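PDB 6A5K: histone-lysine N-methyltransferase, H3 lysine-9 specific SUVH6 from Arabidopsis thaliana, which methylates a lysine of histone H3 using S-adenosylmethionine and probably reads non-CG DNA methylation through its SRA domain. Local coordinates for residues K11-L16 with N85-H90; H18-K23 with S49-R54; L42-E47 with F78-E83; I351-E356 with K371-G376. The protein carries 1 engineered substitution. All coordinates share one frame; numbering follows the deposited sequence.

Overall arrangement
Interactions 1, 2 and 3 join three helices pairwise: 5-29 with 81-87 in interaction 1, 5-29 with 44-54 in interaction 2, and 44-54 with the start of 81-87 in interaction 3. Their centres lie only 9 to 11 Å apart, and S49 OG comes within 3.3 Å of M82 SE. Along the chain, both interactions 2 and 3 fall between the two segments of interaction 1, and their own segments alternate. Interaction 4 opens later, about 22 to 24 Å away between centres, in the SET region, yet H18 CB still touches I375 CD1. Helix 5-29 therefore stands between the SRA and SET parts and contacts both.

Interaction 1: residues K11-L16 with N85-H90; sequences KETLRL and NILGIH
With chi1 of -64° at L14 and -62° at L87, CG of each leucine is anti to the carbonyl carbon, and the second torsions, both near 180°, extend the branches toward each other between helix 5-29 and helix 81-87. The two side chains cross at about a right angle, L87 CD1 lying 3.7 Å from L14 CD2 and 4.0 Å from L14 CD1, so one methyl sits against both tips of its partner. One residue back on each helix, T13 CG2 meets I86 CG2 at 3.7 Å, the side chains sliding past each other in opposite directions. The hydroxyl of T13 takes no part: OG1 is hydrogen-bonded to K9 O. Helix 81-87 ends here in a Schellman motif, with G88 at positive phi as the C-prime residue and I89 N bonded to L84 O. F78 on strand 77-78 touches both leucines. Since only aliphatic carbons meet across the segments, this junction of the N-terminal helix with the SRA region rests on shape and hydrophobic burial, without directional bonds.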
loop_
_atom_site.group_PDB
_atom_site.type_symbol
_atom_site.label_atom_id
_atom_site.label_comp_id
_atom_site.label_asym_id
_atom_site.label_seq_id
_atom_site.Cartn_x
_atom_site.Cartn_y
_atom_site.Cartn_z
ATOM N N LYS A 11 -5.217 -7.085 -7.607
ATOM C CA LYS A 11 -4.128 -6.321 -7.000
ATOM C C LYS A 11 -3.068 -5.935 -8.033
ATOM O O LYS A 11 -2.593 -4.800 -8.047
ATOM C CB LYS A 11 -3.492 -7.104 -5.838
ATOM C CG LYS A 11 -4.434 -7.253 -4.637
ATOM C CD LYS A 11 -3.681 -7.554 -3.340
ATOM C CE LYS A 11 -3.045 -8.934 -3.353
ATOM N NZ LYS A 11 -2.530 -9.317 -2.001
ATOM N N GLU A 12 -2.714 -6.868 -8.907
ATOM C CA GLU A 12 -1.714 -6.590 -9.934
ATOM C C GLU A 12 -2.212 -5.582 -10.968
ATOM O O GLU A 12 -1.420 -4.821 -11.532
ATOM C CB GLU A 12 -1.291 -7.882 -10.626
ATOM C CG GLU A 12 -0.480 -8.800 -9.713
ATOM C CD GLU A 12 -0.212 -10.151 -10.336
ATOM O OE1 GLU A 12 -0.556 -10.335 -11.520
ATOM O OE2 GLU A 12 0.339 -11.030 -9.642
ATOM N N THR A 13 -3.516 -5.571 -11.223
ATOM C CA THR A 13 -4.070 -4.599 -12.168
ATOM C C THR A 13 -3.971 -3.195 -11.578
ATOM O O THR A 13 -3.580 -2.245 -12.272
ATOM C CB THR A 13 -5.536 -4.935 -12.535
ATOM O OG1 THR A 13 -5.582 -6.232 -13.146
ATOM C CG2 THR A 13 -6.109 -3.908 -13.513
ATOM N N LEU A 14 -4.306 -3.063 -10.294
ATOM C CA LEU A 14 -4.176 -1.763 -9.633
ATOM C C LEU A 14 -2.710 -1.329 -9.535
ATOM O O LEU A 14 -2.388 -0.142 -9.665
ATOM C CB LEU A 14 -4.806 -1.791 -8.238
ATOM C CG LEU A 14 -6.316 -2.034 -8.155
ATOM C CD1 LEU A 14 -6.776 -2.057 -6.689
ATOM C CD2 LEU A 14 -7.062 -0.984 -8.935
ATOM N N ARG A 15 -1.832 -2.300 -9.306
ATOM C CA ARG A 15 -0.397 -2.043 -9.191
ATOM C C ARG A 15 0.148 -1.532 -10.531
ATOM O O ARG A 15 0.909 -0.553 -10.587
ATOM C CB ARG A 15 0.323 -3.323 -8.733
ATOM C CG ARG A 15 1.710 -3.125 -8.170
ATOM C CD ARG A 15 2.231 -4.423 -7.541
ATOM N NE ARG A 15 1.420 -4.845 -6.401
ATOM C CZ ARG A 15 1.106 -6.111 -6.141
ATOM N NH1 ARG A 15 1.527 -7.080 -6.940
ATOM N NH2 ARG A 15 0.372 -6.413 -5.079
ATOM N N LEU A 16 -0.264 -2.187 -11.613
ATOM C CA LEU A 16 0.094 -1.769 -12.963
ATOM C C LEU A 16 -0.404 -0.347 -13.242
ATOM O O LEU A 16 0.343 0.506 -13.734
ATOM C CB LEU A 16 -0.484 -2.746 -13.989
ATOM C CG LEU A 16 -0.098 -2.531 -15.451
ATOM C CD1 LEU A 16 1.389 -2.836 -15.665
ATOM C CD2 LEU A 16 -0.980 -3.382 -16.367
ATOM N N ASN A 85 -13.605 2.029 -12.120
ATOM C CA ASN A 85 -14.019 1.671 -13.477
ATOM C C ASN A 85 -13.126 0.586 -14.067
ATOM O O ASN A 85 -13.597 -0.314 -14.766
ATOM C CB ASN A 85 -14.018 2.896 -14.392
ATOM C CG ASN A 85 -14.503 2.574 -15.802
ATOM O OD1 ASN A 85 -15.652 2.174 -16.009
ATOM N ND2 ASN A 85 -13.624 2.752 -16.780
ATOM N N ILE A 86 -11.834 0.669 -13.779
ATOM C CA ILE A 86 -10.891 -0.318 -14.296
ATOM C C ILE A 86 -11.246 -1.730 -13.820
ATOM O O ILE A 86 -11.133 -2.702 -14.577
ATOM C CB ILE A 86 -9.448 0.042 -13.890
ATOM C CG1 ILE A 86 -9.007 1.288 -14.656
ATOM C CG2 ILE A 86 -8.498 -1.111 -14.184
ATOM C CD1 ILE A 86 -7.775 1.963 -14.093
ATOM N N LEU A 87 -11.727 -1.820 -12.583
ATOM C CA LEU A 87 -12.090 -3.102 -11.974
ATOM C C LEU A 87 -13.549 -3.498 -12.196
ATOM O O LEU A 87 -13.944 -4.627 -11.892
ATOM C CB LEU A 87 -11.808 -3.062 -10.470
ATOM C CG LEU A 87 -10.360 -2.851 -10.029
ATOM C CD1 LEU A 87 -10.250 -2.888 -8.494
ATOM C CD2 LEU A 87 -9.467 -3.896 -10.669
ATOM N N GLY A 88 -14.347 -2.574 -12.723
ATOM C CA GLY A 88 -15.764 -2.823 -12.922
ATOM C C GLY A 88 -16.568 -2.797 -11.631
ATOM O O GLY A 88 -17.657 -3.366 -11.557
ATOM N N ILE A 89 -16.027 -2.147 -10.606
ATOM C CA ILE A 89 -16.722 -1.995 -9.327
ATOM C C ILE A 89 -17.837 -0.959 -9.442
ATOM O O ILE A 89 -18.930 -1.119 -8.892
ATOM C CB ILE A 89 -15.757 -1.550 -8.203
ATOM C CG1 ILE A 89 -14.719 -2.634 -7.916
ATOM C CG2 ILE A 89 -16.521 -1.206 -6.928
ATOM C CD1 ILE A 89 -13.658 -2.190 -6.936
ATOM N N HIS A 90 -17.519 0.118 -10.147
ATOM C CA HIS A 90 -18.391 1.276 -10.291
ATOM C C HIS A 90 -18.006 1.925 -11.608
ATOM O O HIS A 90 -16.873 2.375 -11.767
ATOM C CB HIS A 90 -18.218 2.240 -9.110
ATOM C CG HIS A 90 -19.181 3.388 -9.104
ATOM N ND1 HIS A 90 -20.473 3.272 -8.632
ATOM C CD2 HIS A 90 -19.032 4.681 -9.473
ATOM C CE1 HIS A 90 -21.079 4.442 -8.721
ATOM N NE2 HIS A 90 -20.230 5.314 -9.236
#

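Interaction 2: residues H18-K23 with S49-R54; sequences HGVCRK and STILKR
V20 of helix 5-29 packs against I51 and L52 of helix 44-54, a helix-to-helix contact in the N-terminal helical region, with V20 and I51 having the nearest CA atoms at 8.4 Å. Walking along 18-23, H18 comes first and turns elsewhere, its NE2 making a weak hydrogen bond to E83 on helix 81-87. V20 carries the contact. Its chi1 of 174° sets CG1 anti to the backbone N and CG2 anti to the carbonyl carbon, which gives each methyl its own partner: CG1 faces I51 and CG2 faces L52. C21 follows and rests on I44 and A48 of helix 44-54, just ahead of 49-54 in the chain. R22 leads to another part of the fold, where it forms a salt bridge with D319. M417 and L420 of helix 412-420 also touch V20, and L420 reaches L52, so a third helix adds to the apolar cluster. The packing is moderate, at ordinary van der Waals range: V20 CG1 lies 4.0 Å from I51 CD1, and V20 CG2 lies 4.1 Å from L52 CD1.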
loop_
_atom_site.group_PDB
_atom_site.type_symbol
_atom_site.label_atom_id
_atom_site.label_comp_id
_atom_site.label_asym_id
_atom_site.label_seq_id
_atom_site.Cartn_x
_atom_site.Cartn_y
_atom_site.Cartn_z
ATOM N N HIS A 18 -1.118 2.103 -11.091
ATOM C CA HIS A 18 -0.368 3.118 -10.356
ATOM C C HIS A 18 1.065 3.253 -10.861
ATOM O O HIS A 18 1.639 4.349 -10.834
ATOM C CB HIS A 18 -0.403 2.822 -8.854
ATOM C CG HIS A 18 -1.692 3.232 -8.216
ATOM N ND1 HIS A 18 -1.976 4.545 -7.901
ATOM C CD2 HIS A 18 -2.797 2.519 -7.894
ATOM C CE1 HIS A 18 -3.193 4.618 -7.390
ATOM N NE2 HIS A 18 -3.716 3.405 -7.380
ATOM N N GLY A 19 1.626 2.149 -11.344
ATOM C CA GLY A 19 2.943 2.176 -11.954
ATOM C C GLY A 19 2.948 3.115 -13.147
ATOM O O GLY A 19 3.825 3.974 -13.279
ATOM N N VAL A 20 1.949 2.964 -14.011
ATOM C CA VAL A 20 1.830 3.827 -15.183
ATOM C C VAL A 20 1.586 5.294 -14.799
ATOM O O VAL A 20 2.219 6.201 -15.358
ATOM C CB VAL A 20 0.699 3.338 -16.117
ATOM C CG1 VAL A 20 0.474 4.335 -17.256
ATOM C CG2 VAL A 20 1.046 1.959 -16.661
ATOM N N CYS A 21 0.674 5.526 -13.852
ATOM C CA CYS A 21 0.455 6.877 -13.323
ATOM C C CYS A 21 1.764 7.551 -12.900
ATOM O O CYS A 21 2.063 8.689 -13.299
ATOM C CB CYS A 21 -0.486 6.851 -12.112
ATOM S SG CYS A 21 -2.227 6.553 -12.479
ATOM N N ARG A 22 2.541 6.851 -12.081
ATOM C CA ARG A 22 3.730 7.461 -11.499
ATOM C C ARG A 22 4.881 7.541 -12.500
ATOM O O ARG A 22 5.774 8.378 -12.351
ATOM C CB ARG A 22 4.141 6.703 -10.236
ATOM C CG ARG A 22 3.125 6.907 -9.102
ATOM C CD ARG A 22 3.697 6.620 -7.718
ATOM N NE ARG A 22 2.821 7.131 -6.663
ATOM C CZ ARG A 22 2.868 8.371 -6.185
ATOM N NH1 ARG A 22 3.750 9.238 -6.667
ATOM N NH2 ARG A 22 2.031 8.750 -5.226
ATOM N N LYS A 23 4.860 6.701 -13.528
ATOM C CA LYS A 23 5.853 6.838 -14.596
ATOM C C LYS A 23 5.540 8.059 -15.472
ATOM O O LYS A 23 6.443 8.799 -15.887
ATOM C CB LYS A 23 5.922 5.566 -15.443
ATOM C CG LYS A 23 6.864 5.670 -16.640
ATOM C CD LYS A 23 8.318 5.857 -16.218
ATOM C CE LYS A 23 8.802 4.715 -15.338
ATOM N NZ LYS A 23 10.286 4.727 -15.184
ATOM N N SER A 49 -5.458 5.228 -17.479
ATOM C CA SER A 49 -6.678 4.480 -17.767
ATOM C C SER A 49 -6.781 4.176 -19.254
ATOM O O SER A 49 -7.122 3.060 -19.637
ATOM C CB SER A 49 -7.927 5.247 -17.305
ATOM O OG SER A 49 -7.951 5.399 -15.895
ATOM N N THR A 50 -6.502 5.175 -20.089
ATOM C CA THR A 50 -6.563 4.980 -21.534
ATOM C C THR A 50 -5.576 3.907 -21.976
ATOM O O THR A 50 -5.916 3.027 -22.783
ATOM C CB THR A 50 -6.277 6.289 -22.297
ATOM O OG1 THR A 50 -7.340 7.218 -22.055
ATOM C CG2 THR A 50 -6.175 6.026 -23.789
ATOM N N ILE A 51 -4.362 3.967 -21.429
ATOM C CA ILE A 51 -3.329 2.990 -21.779
ATOM C C ILE A 51 -3.736 1.566 -21.388
ATOM O O ILE A 51 -3.610 0.633 -22.187
ATOM C CB ILE A 51 -1.977 3.358 -21.129
ATOM C CG1 ILE A 51 -1.426 4.636 -21.781
ATOM C CG2 ILE A 51 -0.974 2.225 -21.284
ATOM C CD1 ILE A 51 -0.283 5.267 -21.021
ATOM N N LEU A 52 -4.254 1.400 -20.178
ATOM C CA LEU A 52 -4.703 0.082 -19.737
ATOM C C LEU A 52 -5.891 -0.421 -20.562
ATOM O O LEU A 52 -5.991 -1.608 -20.872
ATOM C CB LEU A 52 -5.063 0.110 -18.246
ATOM C CG LEU A 52 -3.965 -0.316 -17.267
ATOM C CD1 LEU A 52 -2.836 0.703 -17.158
ATOM C CD2 LEU A 52 -4.560 -0.607 -15.899
ATOM N N LYS A 53 -6.790 0.488 -20.915
ATOM C CA LYS A 53 -7.946 0.141 -21.736
ATOM C C LYS A 53 -7.526 -0.387 -23.112
ATOM O O LYS A 53 -7.988 -1.446 -23.551
ATOM C CB LYS A 53 -8.865 1.356 -21.898
ATOM C CG LYS A 53 -9.976 1.171 -22.914
ATOM C CD LYS A 53 -10.956 0.100 -22.473
ATOM C CE LYS A 53 -12.267 0.713 -22.020
ATOM N NZ LYS A 53 -13.239 -0.323 -21.571
ATOM N N ARG A 54 -6.642 0.344 -23.786
ATOM C CA ARG A 54 -6.241 -0.033 -25.142
ATOM C C ARG A 54 -5.490 -1.368 -25.162
ATOM O O ARG A 54 -5.521 -2.090 -26.156
ATOM C CB ARG A 54 -5.380 1.069 -25.767
ATOM C CG ARG A 54 -6.072 2.425 -25.877
ATOM C CD ARG A 54 -6.813 2.616 -27.212
ATOM N NE ARG A 54 -7.876 1.639 -27.443
ATOM C CZ ARG A 54 -9.150 1.826 -27.113
ATOM N NH1 ARG A 54 -9.531 2.954 -26.524
ATOM N NH2 ARG A 54 -10.044 0.879 -27.368
#

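Interaction 3: residues L42-E47 with F78-E83; sequences LRIDFE and FQYRME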
loop_
_atom_site.group_PDB
_atom_site.type_symbol
_atom_site.label_atom_id
_atom_site.label_comp_id
_atom_site.label_asym_id
_atom_site.label_seq_id
_atom_site.Cartn_x
_atom_site.Cartn_y
_atom_site.Cartn_z
ATOM N N LEU A 42 -2.793 18.256 -16.589
ATOM C CA LEU A 42 -2.416 16.902 -16.937
ATOM C C LEU A 42 -3.233 15.977 -16.044
ATOM O O LEU A 42 -3.460 16.273 -14.870
ATOM C CB LEU A 42 -0.914 16.684 -16.745
ATOM C CG LEU A 42 -0.381 15.269 -16.493
ATOM C CD1 LEU A 42 -0.587 14.396 -17.717
ATOM C CD2 LEU A 42 1.086 15.317 -16.114
ATOM N N ARG A 43 -3.709 14.877 -16.610
ATOM C CA ARG A 43 -4.502 13.922 -15.850
ATOM C C ARG A 43 -3.881 12.538 -15.941
ATOM O O ARG A 43 -4.236 11.758 -16.819
ATOM C CB ARG A 43 -5.940 13.894 -16.365
ATOM C CG ARG A 43 -6.732 15.148 -16.063
ATOM C CD ARG A 43 -8.147 14.786 -15.643
ATOM N NE ARG A 43 -8.150 14.056 -14.378
ATOM C CZ ARG A 43 -9.205 13.417 -13.883
ATOM N NH1 ARG A 43 -10.352 13.411 -14.549
ATOM N NH2 ARG A 43 -9.113 12.783 -12.722
ATOM N N ILE A 44 -2.954 12.233 -15.036
ATOM C CA ILE A 44 -2.214 10.986 -15.141
ATOM C C ILE A 44 -3.129 9.775 -14.967
ATOM O O ILE A 44 -2.880 8.729 -15.556
ATOM C CB ILE A 44 -1.038 10.912 -14.124
ATOM C CG1 ILE A 44 -1.543 10.864 -12.683
ATOM C CG2 ILE A 44 -0.070 12.082 -14.335
ATOM C CD1 ILE A 44 -0.423 10.862 -11.645
ATOM N N ASP A 45 -4.194 9.921 -14.186
ATOM C CA ASP A 45 -5.128 8.811 -13.993
ATOM C C ASP A 45 -5.910 8.537 -15.278
ATOM O O ASP A 45 -6.135 7.387 -15.649
ATOM C CB ASP A 45 -6.088 9.089 -12.826
ATOM C CG ASP A 45 -6.858 10.391 -12.986
ATOM O OD1 ASP A 45 -6.282 11.377 -13.498
ATOM O OD2 ASP A 45 -8.044 10.428 -12.589
ATOM N N PHE A 46 -6.309 9.606 -15.960
ATOM C CA PHE A 46 -7.016 9.485 -17.227
ATOM C C PHE A 46 -6.131 8.835 -18.298
ATOM O O PHE A 46 -6.564 7.921 -19.014
ATOM C CB PHE A 46 -7.489 10.858 -17.694
ATOM C CG PHE A 46 -8.483 10.811 -18.811
ATOM C CD1 PHE A 46 -9.840 10.813 -18.544
ATOM C CD2 PHE A 46 -8.063 10.776 -20.134
ATOM C CE1 PHE A 46 -10.764 10.777 -19.573
ATOM C CE2 PHE A 46 -8.981 10.738 -21.169
ATOM C CZ PHE A 46 -10.332 10.742 -20.889
ATOM N N GLU A 47 -4.891 9.305 -18.400
ATOM C CA GLU A 47 -3.949 8.786 -19.389
ATOM C C GLU A 47 -3.597 7.324 -19.126
ATOM O O GLU A 47 -3.564 6.503 -20.061
ATOM C CB GLU A 47 -2.683 9.650 -19.423
ATOM C CG GLU A 47 -2.945 11.085 -19.860
ATOM C CD GLU A 47 -1.675 11.869 -20.137
ATOM O OE1 GLU A 47 -0.568 11.306 -19.995
ATOM O OE2 GLU A 47 -1.789 13.059 -20.506
ATOM N N PHE A 78 -8.705 2.784 -2.760
ATOM C CA PHE A 78 -8.416 3.274 -4.096
ATOM C C PHE A 78 -8.077 4.760 -4.007
ATOM O O PHE A 78 -8.687 5.492 -3.222
ATOM C CB PHE A 78 -9.615 3.051 -5.020
ATOM C CG PHE A 78 -10.230 1.687 -4.883
ATOM C CD1 PHE A 78 -11.290 1.473 -4.006
ATOM C CD2 PHE A 78 -9.725 0.610 -5.596
ATOM C CE1 PHE A 78 -11.840 0.212 -3.857
ATOM C CE2 PHE A 78 -10.277 -0.658 -5.458
ATOM C CZ PHE A 78 -11.338 -0.853 -4.586
ATOM N N GLN A 79 -7.099 5.205 -4.786
ATOM C CA GLN A 79 -6.765 6.627 -4.829
ATOM C C GLN A 79 -7.673 7.368 -5.805
ATOM O O GLN A 79 -8.181 8.457 -5.511
ATOM C CB GLN A 79 -5.306 6.837 -5.234
ATOM C CG GLN A 79 -4.888 8.309 -5.213
ATOM C CD GLN A 79 -3.476 8.524 -5.712
ATOM O OE1 GLN A 79 -2.663 7.603 -5.715
ATOM N NE2 GLN A 79 -3.177 9.745 -6.144
ATOM N N TYR A 80 -7.883 6.764 -6.967
ATOM C CA TYR A 80 -8.642 7.402 -8.031
ATOM C C TYR A 80 -9.976 6.716 -8.284
ATOM O O TYR A 80 -10.077 5.487 -8.242
ATOM C CB TYR A 80 -7.835 7.412 -9.322
ATOM C CG TYR A 80 -6.532 8.176 -9.263
ATOM C CD1 TYR A 80 -6.509 9.555 -9.417
ATOM C CD2 TYR A 80 -5.315 7.512 -9.104
ATOM C CE1 TYR A 80 -5.323 10.254 -9.392
ATOM C CE2 TYR A 80 -4.120 8.215 -9.073
ATOM C CZ TYR A 80 -4.134 9.582 -9.222
ATOM O OH TYR A 80 -2.961 10.294 -9.205
ATOM N N ARG A 81 -10.993 7.521 -8.569
ATOM C CA ARG A 81 -12.292 6.999 -8.961
ATOM C C ARG A 81 -12.165 6.087 -10.177
ATOM O O ARG A 81 -12.901 5.105 -10.302
ATOM C CB ARG A 81 -13.259 8.151 -9.259
ATOM C CG ARG A 81 -14.572 8.094 -8.493
ATOM C CD ARG A 81 -15.528 9.146 -9.029
ATOM N NE ARG A 81 -16.832 9.133 -8.372
ATOM C CZ ARG A 81 -17.146 9.894 -7.327
ATOM N NH1 ARG A 81 -16.247 10.726 -6.812
ATOM N NH2 ARG A 81 -18.357 9.820 -6.796
HETATM N N MSE A 82 -11.224 6.407 -11.066
HETATM C CA MSE A 82 -10.980 5.602 -12.268
HETATM C C MSE A 82 -10.620 4.141 -11.965
HETATM O O MSE A 82 -10.869 3.248 -12.790
HETATM C CB MSE A 82 -9.872 6.237 -13.113
HETATM C CG MSE A 82 -10.341 7.420 -13.956
HETATM SE SE MSE A 82 -10.835 6.911 -15.763
HETATM C CE MSE A 82 -12.674 6.392 -15.433
ATOM N N GLU A 83 -10.032 3.892 -10.796
ATOM C CA GLU A 83 -9.705 2.522 -10.396
ATOM C C GLU A 83 -10.983 1.692 -10.285
ATOM O O GLU A 83 -10.988 0.504 -10.593
ATOM C CB GLU A 83 -8.938 2.501 -9.071
ATOM C CG GLU A 83 -7.562 3.162 -9.116
ATOM C CD GLU A 83 -6.869 3.157 -7.755
ATOM O OE1 GLU A 83 -6.705 2.068 -7.162
ATOM O OE2 GLU A 83 -6.490 4.241 -7.270
HETATM O O HOH W 1 -10.047 9.232 -11.357
#
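The Y80 ring lies against D45 in a CH-pi contact between the first turn of helix 44-54 and the start of helix 81-87, where the N-terminal helices pack on the SRA region. D45 CB stands over one face of the ring, 3.7 Å from the centroid of Y80 and 19° off the ring normal; the D45 carboxylate plane is turned 25° from the ring. A chi1 of 56° places D45 CG between its backbone N and carbonyl carbon, which lets the carboxylate run over the ring's CD1 side. Q79 CG lies over the opposite face of Y80, toward the rim. Van der Waals contact adds I44, whose CD1 lies 3.6 Å from Y80 OH, the two side chains crossing at about a right angle. An alanine in place of Y80 is likely to leave D45 CB and I44 CD1 without the surface they pack on, opening a gap between the helices.

Charge and hydrogen bonding fix the rest. R43 NH2 forms a salt bridge with D45 OD2 at 2.6 Å, within its own segment. E83 OE2 accepts from Q79 N and, at 2.9 Å, from Y80 N, both arriving on the same face of its carboxylate plane and tying down the backbone that carries the tyrosine. A water bridges the helices, donating to D45 OD2 at 2.6 Å and accepting from M82 N at 3.1 Å.

Interaction 4: residues I351-E356 with K371-G376; sequences IKLPLE and KSIPIG
K371 packs on the CG-CD edge of P354, and its chain can be followed outward from CB. A chi1 of 72° brings CG between the backbone N and the carbonyl carbon, where it faces the proline at 4.0 Å from P354 CG. CD comes next, 4.0 Å from P354 CD. A bend at chi3, 37°, then keeps CE close, at 3.8 Å from P354 CG, before the chain continues to NZ. Three successive methylenes of the lysine thus meet that edge, the two side chains crossing at about a right angle.

Deeper in, L353 CD1 sits against I373, 3.8 Å from CG1, 3.9 Å from CD1 and 4.0 Å from CG2, so one leucine methyl is met by three carbons from both branches of the isoleucine. I379 on strand 378-381 touches both L353 and I373, while C369 on strand 365-369 lies against L353 and P354. A glycine in place of P354 would probably leave the K371 methylenes without a surface to lie on and set that chain free to turn.

The contact joins the lead-in to strand 355-359 with the loop between strands 365-369 and 378-381 of the SET region. The backbone of P354 is also hydrogen-bonded to L370. Across the two segments the chemistry is entirely aliphatic: the lysine contributes its hydrocarbon length rather than its charge, forming an outer layer beside the more buried I373.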
loop_
_atom_site.group_PDB
_atom_site.type_symbol
_atom_site.label_atom_id
_atom_site.label_comp_id
_atom_site.label_asym_id
_atom_site.label_seq_id
_atom_site.Cartn_x
_atom_site.Cartn_y
_atom_site.Cartn_z
ATOM N N ILE A 351 11.366 6.179 9.854
ATOM C CA ILE A 351 9.946 5.828 9.917
ATOM C C ILE A 351 9.057 7.064 10.058
ATOM O O ILE A 351 9.325 7.935 10.883
ATOM C CB ILE A 351 9.676 4.863 11.089
ATOM C CG1 ILE A 351 10.491 3.581 10.914
ATOM C CG2 ILE A 351 8.190 4.542 11.194
ATOM C CD1 ILE A 351 10.424 2.645 12.098
ATOM N N LYS A 352 8.010 7.145 9.237
ATOM C CA LYS A 352 7.047 8.241 9.322
ATOM C C LYS A 352 5.649 7.724 9.679
ATOM O O LYS A 352 4.803 8.474 10.166
ATOM C CB LYS A 352 6.988 9.017 8.002
ATOM C CG LYS A 352 8.260 9.771 7.643
ATOM C CD LYS A 352 8.667 10.714 8.759
ATOM C CE LYS A 352 10.048 11.300 8.505
ATOM N NZ LYS A 352 10.461 12.222 9.600
ATOM N N LEU A 353 5.411 6.440 9.428
ATOM C CA LEU A 353 4.099 5.836 9.660
ATOM C C LEU A 353 3.941 5.311 11.084
ATOM O O LEU A 353 4.915 4.891 11.706
ATOM C CB LEU A 353 3.871 4.696 8.668
ATOM C CG LEU A 353 3.852 5.092 7.196
ATOM C CD1 LEU A 353 3.950 3.841 6.304
ATOM C CD2 LEU A 353 2.589 5.872 6.913
ATOM N N PRO A 354 2.701 5.326 11.605
ATOM C CA PRO A 354 2.431 4.768 12.936
ATOM C C PRO A 354 2.340 3.240 12.907
ATOM O O PRO A 354 1.284 2.681 12.609
ATOM C CB PRO A 354 1.088 5.400 13.312
ATOM C CG PRO A 354 0.412 5.645 12.007
ATOM C CD PRO A 354 1.506 5.947 11.007
ATOM N N LEU A 355 3.449 2.575 13.211
ATOM C CA LEU A 355 3.487 1.116 13.195
ATOM C C LEU A 355 3.193 0.523 14.566
ATOM O O LEU A 355 3.399 1.168 15.601
ATOM C CB LEU A 355 4.849 0.617 12.708
ATOM C CG LEU A 355 5.331 1.149 11.358
ATOM C CD1 LEU A 355 6.691 0.566 11.013
ATOM C CD2 LEU A 355 4.313 0.837 10.262
ATOM N N GLU A 356 2.701 -0.710 14.560
ATOM C CA GLU A 356 2.564 -1.490 15.785
ATOM C C GLU A 356 2.761 -2.969 15.469
ATOM O O GLU A 356 2.548 -3.396 14.328
ATOM C CB GLU A 356 1.200 -1.245 16.442
ATOM C CG GLU A 356 0.047 -2.032 15.852
ATOM C CD GLU A 356 -1.277 -1.747 16.555
ATOM O OE1 GLU A 356 -1.307 -0.873 17.452
ATOM O OE2 GLU A 356 -2.287 -2.398 16.214
ATOM N N LYS A 371 -2.785 3.577 10.304
ATOM C CA LYS A 371 -3.515 4.227 9.217
ATOM C C LYS A 371 -3.220 3.588 7.867
ATOM O O LYS A 371 -2.369 2.705 7.755
ATOM C CB LYS A 371 -3.200 5.724 9.178
ATOM C CG LYS A 371 -1.818 6.066 8.681
ATOM C CD LYS A 371 -1.480 7.526 8.959
ATOM C CE LYS A 371 -2.040 7.985 10.300
ATOM N NZ LYS A 371 -1.729 9.416 10.586
ATOM N N SER A 372 -3.944 4.030 6.846
ATOM C CA SER A 372 -3.737 3.505 5.508
ATOM C C SER A 372 -2.378 3.943 4.977
ATOM O O SER A 372 -1.843 4.974 5.379
ATOM C CB SER A 372 -4.867 3.947 4.567
ATOM O OG SER A 372 -4.895 5.351 4.412
ATOM N N ILE A 373 -1.816 3.136 4.087
ATOM C CA ILE A 373 -0.499 3.422 3.534
ATOM C C ILE A 373 -0.578 3.612 2.021
ATOM O O ILE A 373 -0.961 2.693 1.300
ATOM C CB ILE A 373 0.496 2.296 3.862
ATOM C CG1 ILE A 373 0.680 2.167 5.380
ATOM C CG2 ILE A 373 1.842 2.560 3.185
ATOM C CD1 ILE A 373 1.434 0.911 5.785
ATOM N N PRO A 374 -0.236 4.818 1.537
ATOM C CA PRO A 374 -0.250 5.074 0.089
ATOM C C PRO A 374 0.755 4.194 -0.648
ATOM O O PRO A 374 1.855 3.963 -0.142
ATOM C CB PRO A 374 0.142 6.559 -0.019
ATOM C CG PRO A 374 -0.165 7.141 1.333
ATOM C CD PRO A 374 0.104 6.024 2.312
ATOM N N ILE A 375 0.382 3.711 -1.827
ATOM C CA ILE A 375 1.297 2.896 -2.627
ATOM C C ILE A 375 2.623 3.636 -2.877
ATOM O O ILE A 375 2.646 4.852 -3.101
ATOM C CB ILE A 375 0.645 2.484 -3.966
ATOM C CG1 ILE A 375 1.518 1.459 -4.704
ATOM C CG2 ILE A 375 0.309 3.714 -4.834
ATOM C CD1 ILE A 375 0.770 0.735 -5.807
ATOM N N GLY A 376 3.732 2.909 -2.777
ATOM C CA GLY A 376 5.040 3.514 -2.957
ATOM C C GLY A 376 5.613 4.154 -1.701
ATOM O O GLY A 376 6.698 4.736 -1.741
#